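PDB 2PFZ: putative exported protein from Bordetella pertussis Tohama I, which binds pyroglutamic acid as an extracytoplasmic solute receptor of the DctP family, probably delivering it to a tripartite ATP-independent periplasmic transporter. Local coordinates for residues Ser43-Pro48 with Gly56-Ile61; Tyr88-Lys93 with Asp296-Gln301; Val147-Ala152 with Ala157-Val162. All coordinates share one frame; numbering follows the deposited sequence.

Contact 1 of 3, residues Ser43-Pro48 with Gly56-Ile61; sequences SLYKAP and GNQAQI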
# COMPACT_ATOMS: atom_id res chain seq x y z
N SER A 43 -9.00 11.62 8.53
CA SER A 43 -9.68 12.71 9.26
C SER A 43 -9.04 14.09 9.07
O SER A 43 -9.76 15.11 9.10
CB SER A 43 -9.82 12.37 10.75
OG SER A 43 -8.58 12.01 11.32
N LEU A 44 -7.73 14.12 8.88
CA LEU A 44 -7.00 15.39 8.70
C LEU A 44 -6.61 15.61 7.24
O LEU A 44 -6.95 16.64 6.64
CB LEU A 44 -5.73 15.41 9.55
CG LEU A 44 -5.00 16.75 9.54
CD1 LEU A 44 -5.92 17.93 9.98
CD2 LEU A 44 -3.76 16.64 10.42
N TYR A 45 -5.87 14.64 6.70
CA TYR A 45 -5.60 14.61 5.27
C TYR A 45 -6.02 13.28 4.68
O TYR A 45 -5.95 12.24 5.36
CB TYR A 45 -4.12 14.88 5.03
CG TYR A 45 -3.74 16.28 5.45
CD1 TYR A 45 -4.07 17.39 4.63
CD2 TYR A 45 -3.09 16.52 6.65
CE1 TYR A 45 -3.76 18.67 5.02
CE2 TYR A 45 -2.75 17.82 7.05
CZ TYR A 45 -3.10 18.89 6.23
OH TYR A 45 -2.76 20.18 6.64
N LYS A 46 -6.45 13.30 3.42
CA LYS A 46 -6.90 12.08 2.71
C LYS A 46 -5.73 11.46 1.95
O LYS A 46 -4.71 12.11 1.76
CB LYS A 46 -7.99 12.44 1.72
CG LYS A 46 -9.29 12.93 2.35
CD LYS A 46 -10.13 13.56 1.29
CE LYS A 46 -11.58 13.63 1.70
NZ LYS A 46 -11.68 14.44 2.91
N ALA A 47 -5.87 10.21 1.52
CA ALA A 47 -4.76 9.47 0.90
C ALA A 47 -4.02 10.27 -0.17
O ALA A 47 -2.77 10.37 -0.10
CB ALA A 47 -5.23 8.12 0.33
N PRO A 48 -4.76 10.85 -1.15
CA PRO A 48 -4.05 11.56 -2.22
C PRO A 48 -3.31 12.81 -1.77
O PRO A 48 -2.46 13.31 -2.53
CB PRO A 48 -5.17 11.96 -3.19
CG PRO A 48 -6.32 11.04 -2.87
CD PRO A 48 -6.22 10.89 -1.37
N GLY A 56 5.12 20.15 2.28
CA GLY A 56 4.99 21.58 2.63
C GLY A 56 5.21 21.78 4.12
O GLY A 56 5.09 22.92 4.63
N ASN A 57 5.55 20.70 4.82
CA ASN A 57 5.64 20.72 6.27
C ASN A 57 4.35 21.17 6.96
O ASN A 57 4.40 21.75 8.06
CB ASN A 57 6.82 21.56 6.77
CG ASN A 57 7.25 21.17 8.18
OD1 ASN A 57 7.10 20.02 8.57
ND2 ASN A 57 7.78 22.14 8.96
N GLN A 58 3.20 20.92 6.33
CA GLN A 58 1.91 21.12 7.04
C GLN A 58 1.71 20.03 8.10
O GLN A 58 1.20 20.28 9.22
CB GLN A 58 0.72 21.16 6.08
CG GLN A 58 0.74 22.27 5.04
CD GLN A 58 -0.50 22.29 4.15
OE1 GLN A 58 -1.63 21.98 4.59
NE2 GLN A 58 -0.31 22.67 2.90
N ALA A 59 2.10 18.80 7.75
CA ALA A 59 2.29 17.72 8.73
C ALA A 59 3.77 17.40 8.65
O ALA A 59 4.30 17.37 7.57
CB ALA A 59 1.43 16.48 8.34
N GLN A 60 4.44 17.20 9.80
CA GLN A 60 5.88 16.93 9.81
C GLN A 60 6.22 15.50 9.38
O GLN A 60 7.34 15.22 8.98
CB GLN A 60 6.47 17.18 11.20
CG GLN A 60 6.23 18.61 11.70
CD GLN A 60 4.98 18.73 12.55
OE1 GLN A 60 4.01 17.97 12.41
NE2 GLN A 60 4.99 19.69 13.46
N ILE A 61 5.22 14.64 9.45
CA ILE A 61 5.36 13.19 9.22
C ILE A 61 4.01 12.71 8.71
O ILE A 61 2.98 13.30 9.04
CB ILE A 61 5.79 12.51 10.55
CG1 ILE A 61 5.96 10.98 10.40
CG2 ILE A 61 4.79 12.84 11.67
CD1 ILE A 61 6.97 10.34 11.42
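Y45 and Q58 meet at the protein surface where the loops before and after helix 50-55 come together, in the strand-helix-strand stretch (35-39, 50-55, 61-65) of this periplasmic binding protein fold. The helix ends in a Schellman motif: N57, with positive phi, is the first residue to leave helical geometry, and asparagine tolerates that conformation better than most residues with a side chain. The turn brings Q58 round to face the other loop.

Y45 reaches across from the far side. Its CG is anti to the carbonyl carbon (chi1 -66°), and the ring extends toward Q58 while also touching I50, R52 and A53 of the helix. A long aromatic residue suits this place because its ring can lie on the helix while its hydroxyl reaches the side chain of Q58 at the surface. Q58 answers with a chain extended beyond CG, its amide plane turned 70° from the tyrosine ring, and the two side chains cross at about a right angle. The amide oxygen comes in obliquely to the ring, with Q58 OE1 3.8 Å from Y45 CZ. Next in the chain, A59 turns its small methyl toward the same loop but also packs on P6 of strand 2-6, where a buried alanine fits. At the outer end, Y45 OH lies 3.7 Å from Q58 CB and 3.0 Å from Q58 OE1.

Contact 2 of 3, residues Tyr88-Lys93 with Asp296-Gln301; sequences YDASFK and DAYRKQ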
# COMPACT_ATOMS: atom_id res chain seq x y z
N TYR A 88 5.77 -12.24 0.34
CA TYR A 88 6.45 -11.34 1.30
C TYR A 88 7.97 -11.24 1.08
O TYR A 88 8.53 -10.15 1.15
CB TYR A 88 6.10 -11.72 2.73
CG TYR A 88 4.76 -11.19 3.18
CD1 TYR A 88 4.61 -9.87 3.59
CD2 TYR A 88 3.60 -12.00 3.14
CE1 TYR A 88 3.37 -9.35 4.00
CE2 TYR A 88 2.35 -11.49 3.56
CZ TYR A 88 2.26 -10.16 3.98
OH TYR A 88 1.04 -9.65 4.40
N ASP A 89 8.64 -12.35 0.82
CA ASP A 89 10.08 -12.30 0.60
C ASP A 89 10.44 -11.56 -0.68
O ASP A 89 11.34 -10.69 -0.70
CB ASP A 89 10.67 -13.72 0.57
CG ASP A 89 12.16 -13.73 0.27
OD1 ASP A 89 12.92 -13.17 1.07
OD2 ASP A 89 12.54 -14.29 -0.78
N ALA A 90 9.75 -11.88 -1.77
CA ALA A 90 10.00 -11.17 -3.03
C ALA A 90 9.67 -9.70 -2.86
O ALA A 90 10.38 -8.82 -3.38
CB ALA A 90 9.20 -11.79 -4.17
N SER A 91 8.60 -9.41 -2.13
CA SER A 91 8.20 -8.02 -1.90
C SER A 91 9.27 -7.26 -1.10
O SER A 91 9.60 -6.12 -1.44
CB SER A 91 6.88 -7.96 -1.11
OG SER A 91 6.54 -6.59 -0.81
N PHE A 92 9.79 -7.87 -0.03
CA PHE A 92 10.88 -7.22 0.71
C PHE A 92 12.13 -6.99 -0.16
O PHE A 92 12.80 -5.96 -0.11
CB PHE A 92 11.24 -8.01 1.97
CG PHE A 92 12.08 -7.20 2.93
CD1 PHE A 92 11.47 -6.27 3.76
CD2 PHE A 92 13.45 -7.34 2.96
CE1 PHE A 92 12.22 -5.48 4.61
CE2 PHE A 92 14.22 -6.57 3.81
CZ PHE A 92 13.60 -5.65 4.65
N LYS A 93 12.47 -7.97 -0.97
CA LYS A 93 13.60 -7.79 -1.89
C LYS A 93 13.34 -6.71 -2.95
O LYS A 93 14.24 -5.94 -3.29
CB LYS A 93 13.95 -9.12 -2.53
CG LYS A 93 14.50 -10.07 -1.48
CD LYS A 93 14.75 -11.46 -1.95
CE LYS A 93 15.66 -12.14 -0.91
NZ LYS A 93 15.33 -13.56 -0.60
N ASP A 296 17.21 -4.70 -12.23
CA ASP A 296 18.43 -5.49 -12.12
C ASP A 296 18.77 -5.80 -10.68
O ASP A 296 19.04 -6.97 -10.36
CB ASP A 296 19.62 -4.83 -12.84
CG ASP A 296 19.47 -4.83 -14.37
OD1 ASP A 296 18.57 -5.49 -14.93
OD2 ASP A 296 20.29 -4.16 -15.02
N ALA A 297 18.71 -4.79 -9.80
CA ALA A 297 18.99 -5.02 -8.37
C ALA A 297 18.00 -5.99 -7.75
O ALA A 297 18.38 -6.80 -6.91
CB ALA A 297 19.00 -3.70 -7.58
N TYR A 298 16.73 -5.92 -8.16
CA TYR A 298 15.72 -6.84 -7.64
C TYR A 298 16.02 -8.28 -8.09
O TYR A 298 15.85 -9.24 -7.32
CB TYR A 298 14.34 -6.41 -8.13
CG TYR A 298 13.25 -7.42 -7.90
CD1 TYR A 298 12.94 -7.85 -6.60
CD2 TYR A 298 12.52 -7.95 -8.96
CE1 TYR A 298 11.94 -8.79 -6.37
CE2 TYR A 298 11.51 -8.89 -8.74
CZ TYR A 298 11.22 -9.30 -7.44
OH TYR A 298 10.23 -10.22 -7.18
N ARG A 299 16.43 -8.41 -9.34
CA ARG A 299 16.67 -9.72 -9.93
C ARG A 299 17.96 -10.34 -9.41
O ARG A 299 18.14 -11.55 -9.56
CB ARG A 299 16.66 -9.65 -11.46
CG ARG A 299 15.28 -9.39 -12.01
CD ARG A 299 15.25 -9.33 -13.52
NE ARG A 299 13.87 -9.12 -13.95
CZ ARG A 299 13.49 -8.57 -15.10
NH1 ARG A 299 14.40 -8.16 -16.00
NH2 ARG A 299 12.20 -8.44 -15.35
N LYS A 300 18.82 -9.53 -8.80
CA LYS A 300 20.08 -9.99 -8.19
C LYS A 300 19.89 -10.51 -6.77
O LYS A 300 20.78 -11.13 -6.21
CB LYS A 300 21.09 -8.85 -8.09
CG LYS A 300 21.84 -8.46 -9.35
CD LYS A 300 22.56 -7.15 -9.02
CE LYS A 300 23.61 -6.72 -10.04
NZ LYS A 300 24.38 -5.62 -9.42
N GLN A 301 18.76 -10.23 -6.16
CA GLN A 301 18.58 -10.66 -4.78
C GLN A 301 18.12 -12.10 -4.64
O GLN A 301 17.48 -12.65 -5.55
CB GLN A 301 17.67 -9.70 -4.04
CG GLN A 301 18.32 -8.37 -3.92
CD GLN A 301 17.48 -7.40 -3.21
OE1 GLN A 301 16.72 -6.67 -3.84
NE2 GLN A 301 17.58 -7.38 -1.88
OXT GLN A 301 18.39 -12.73 -3.63
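Y298, close to the C-terminus, turns the edge of its ring to the first turns of helix 88-107, so this is a helix-to-helix contact between the last helix of the chain, 289-299, and a helix some 200 residues earlier. Its CG stands anti to the backbone N (chi1 169°), which swings the ring out from its own helix toward the other one.

From CB outward, the ring edge runs along the backbone of A90 and K93. Y298 CD1 comes first, 3.8 Å from K93 C. Next is CE1, 3.4 Å from A90 O, and both backbone atoms lie at the ring edge, near its plane. At the tip, Y298 OH rests 3.5 Å from A90 CB and is hydrogen-bonded to L84 O, just ahead of the helix. Tyrosine suits the place because its flat, mostly apolar ring fits beside the helix while the hydroxyl finds a carbonyl acceptor. Alanine at position 90 leaves room for that hydroxyl, and the ring also touches L94, next to K93, and A97 a turn further on.

Nearer the surface, K93 and Q301 slide past each other in opposite directions, aliphatic carbons together, with K93 CD 4.0 Å from Q301 CB. Lysine serves two purposes here: its methylenes pack on Q301, while its ammonium forms a salt bridge one turn back along its own helix. The terminal carboxylate of Q301 is near as well, probably adding a mild attraction, with K93 NZ 4.4 Å from Q301 OXT but 2.9 Å from D89 OD2, which receives it on the syn lone pair.

Contact 3 of 3, residues Val147-Ala152 with Ala157-Val162; sequences VTAKIA and AQPVTV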
# COMPACT_ATOMS: atom_id res chain seq x y z
N VAL A 147 -2.60 2.86 -10.62
CA VAL A 147 -2.04 1.64 -11.20
C VAL A 147 -3.13 0.57 -11.24
O VAL A 147 -3.24 -0.23 -12.16
CB VAL A 147 -0.75 1.20 -10.41
CG1 VAL A 147 -1.09 0.91 -9.02
CG2 VAL A 147 -0.06 -0.04 -11.08
N THR A 148 -3.98 0.62 -10.24
CA THR A 148 -5.03 -0.33 -10.07
C THR A 148 -6.19 0.04 -11.03
O THR A 148 -6.93 -0.82 -11.52
CB THR A 148 -5.23 -0.33 -8.55
OG1 THR A 148 -5.09 -1.63 -7.96
CG2 THR A 148 -6.28 0.55 -8.07
N ALA A 149 -6.30 1.33 -11.36
CA ALA A 149 -7.17 1.76 -12.48
C ALA A 149 -6.65 1.24 -13.83
O ALA A 149 -7.44 0.77 -14.68
CB ALA A 149 -7.32 3.30 -12.50
N LYS A 150 -5.33 1.30 -14.03
CA LYS A 150 -4.72 0.77 -15.26
C LYS A 150 -4.95 -0.74 -15.41
O LYS A 150 -5.32 -1.19 -16.48
CB LYS A 150 -3.21 1.09 -15.34
CG LYS A 150 -2.55 0.60 -16.62
CD LYS A 150 -3.26 1.19 -17.86
CE LYS A 150 -2.43 0.98 -19.14
NZ LYS A 150 -2.73 2.07 -20.16
N ILE A 151 -4.74 -1.49 -14.34
CA ILE A 151 -4.99 -2.93 -14.35
C ILE A 151 -6.44 -3.22 -14.74
O ILE A 151 -6.69 -4.07 -15.60
CB ILE A 151 -4.66 -3.58 -12.98
CG1 ILE A 151 -3.14 -3.44 -12.71
CG2 ILE A 151 -5.17 -5.04 -12.94
CD1 ILE A 151 -2.66 -3.82 -11.31
N ALA A 152 -7.38 -2.50 -14.13
CA ALA A 152 -8.80 -2.62 -14.49
C ALA A 152 -8.98 -2.42 -15.99
O ALA A 152 -9.57 -3.27 -16.67
CB ALA A 152 -9.65 -1.62 -13.69
N ALA A 157 -12.17 -4.14 -17.32
CA ALA A 157 -13.07 -3.66 -16.27
C ALA A 157 -13.22 -2.14 -16.36
O ALA A 157 -12.48 -1.47 -17.11
CB ALA A 157 -12.58 -4.07 -14.87
N GLN A 158 -14.16 -1.59 -15.61
CA GLN A 158 -14.44 -0.15 -15.67
C GLN A 158 -14.23 0.43 -14.29
O GLN A 158 -15.02 0.19 -13.38
CB GLN A 158 -15.84 0.10 -16.22
CG GLN A 158 -15.97 -0.32 -17.71
CD GLN A 158 -17.38 -0.21 -18.26
OE1 GLN A 158 -17.58 0.08 -19.44
NE2 GLN A 158 -18.37 -0.45 -17.40
N PRO A 159 -13.08 1.11 -14.10
CA PRO A 159 -12.80 1.49 -12.73
C PRO A 159 -13.30 2.86 -12.35
O PRO A 159 -13.47 3.74 -13.20
CB PRO A 159 -11.28 1.47 -12.69
CG PRO A 159 -10.89 1.97 -14.07
CD PRO A 159 -11.99 1.50 -15.01
N VAL A 160 -13.51 3.01 -11.05
CA VAL A 160 -13.67 4.30 -10.43
C VAL A 160 -12.84 4.28 -9.14
O VAL A 160 -12.81 3.28 -8.41
CB VAL A 160 -15.15 4.66 -10.18
CG1 VAL A 160 -15.78 3.68 -9.24
CG2 VAL A 160 -15.26 6.07 -9.63
N THR A 161 -12.15 5.38 -8.86
CA THR A 161 -11.36 5.45 -7.62
C THR A 161 -12.21 5.77 -6.42
O THR A 161 -12.99 6.74 -6.43
CB THR A 161 -10.27 6.54 -7.73
OG1 THR A 161 -9.33 6.14 -8.73
CG2 THR A 161 -9.54 6.74 -6.42
N VAL A 162 -12.05 4.95 -5.38
CA VAL A 162 -12.70 5.16 -4.10
C VAL A 162 -11.68 4.90 -3.00
O VAL A 162 -11.13 3.79 -2.91
CB VAL A 162 -13.92 4.23 -3.89
CG1 VAL A 162 -14.70 4.65 -2.66
CG2 VAL A 162 -14.82 4.25 -5.11
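A152 O accepts a hydrogen bond from A157 N, 2.8 Å away, where the chain leaves helix 146-155 and turns into strand 158-161, so that the CA atoms of these two residues come within 4.7 Å. The bond is bent, with an N-H...O angle of 138°, and the donor sits above the carbonyl plane, 38° out of it.

The side chains beside this turn are small and apolar. A152 points its methyl at the strand, where it meets two neighbours: A157 CB at 4.0 Å, and the ring of P159, whose CB is 3.6 Å away. The proline presents CB and CG to the helix. CB meets A152, and CG, which also touches the A152 methyl, reaches on to A149 on the preceding turn of the helix, lying 3.7 Å from A149 O and 4.1 Å from A149 CB. One compact ring thus bridges two successive turns of the same helical face. Alanine suits both helix positions because a methyl lets the backbones approach closely, and the CA atoms of A149 and P159 are only 5.6 Å apart. P159 points toward the helix, whereas its neighbours Q158 and V160 point away.

This is the closing half of a beta-alpha-beta crossover: strand 140-143 leads into the helix, which returns to strand 158-161 at the edge of the six-stranded mixed sheet. A149, A152 and A157 also touch strand 140-143, through A143 and W141. Proline, which has no amide hydrogen to donate, suits P159 here, since Q158, V160 and V162 make the backbone hydrogen bonds with L139, W141 and A143, in and just before strand 140-143. Held by a single bent polar bond and otherwise by methyl and ring carbons, the contact implies that the helix is seated on the strand largely through close apolar contact.

Along the chain, contact 1 closes before contact 2 opens, and contact 3 is nested inside the long loop that contact 2 closes. Contacts 1 and 2 lie on opposite sides of the chain's centre, their centres 30 Å apart. Contact 3 is about 24 Å from contact 1 and 26 Å from contact 2, centre to centre. Contact 1 leads into strand 61-65 of the three-stranded antiparallel sheet, whereas contact 3 belongs to the six-stranded mixed sheet. Contact 2 ties the C-terminal helix to helix 88-107. In contact 3 the A149 side chain is about 12 Å from the bound pyroglutamic acid. None of the three contains a pocket residue, so they probably bear on the framework and not on recognition.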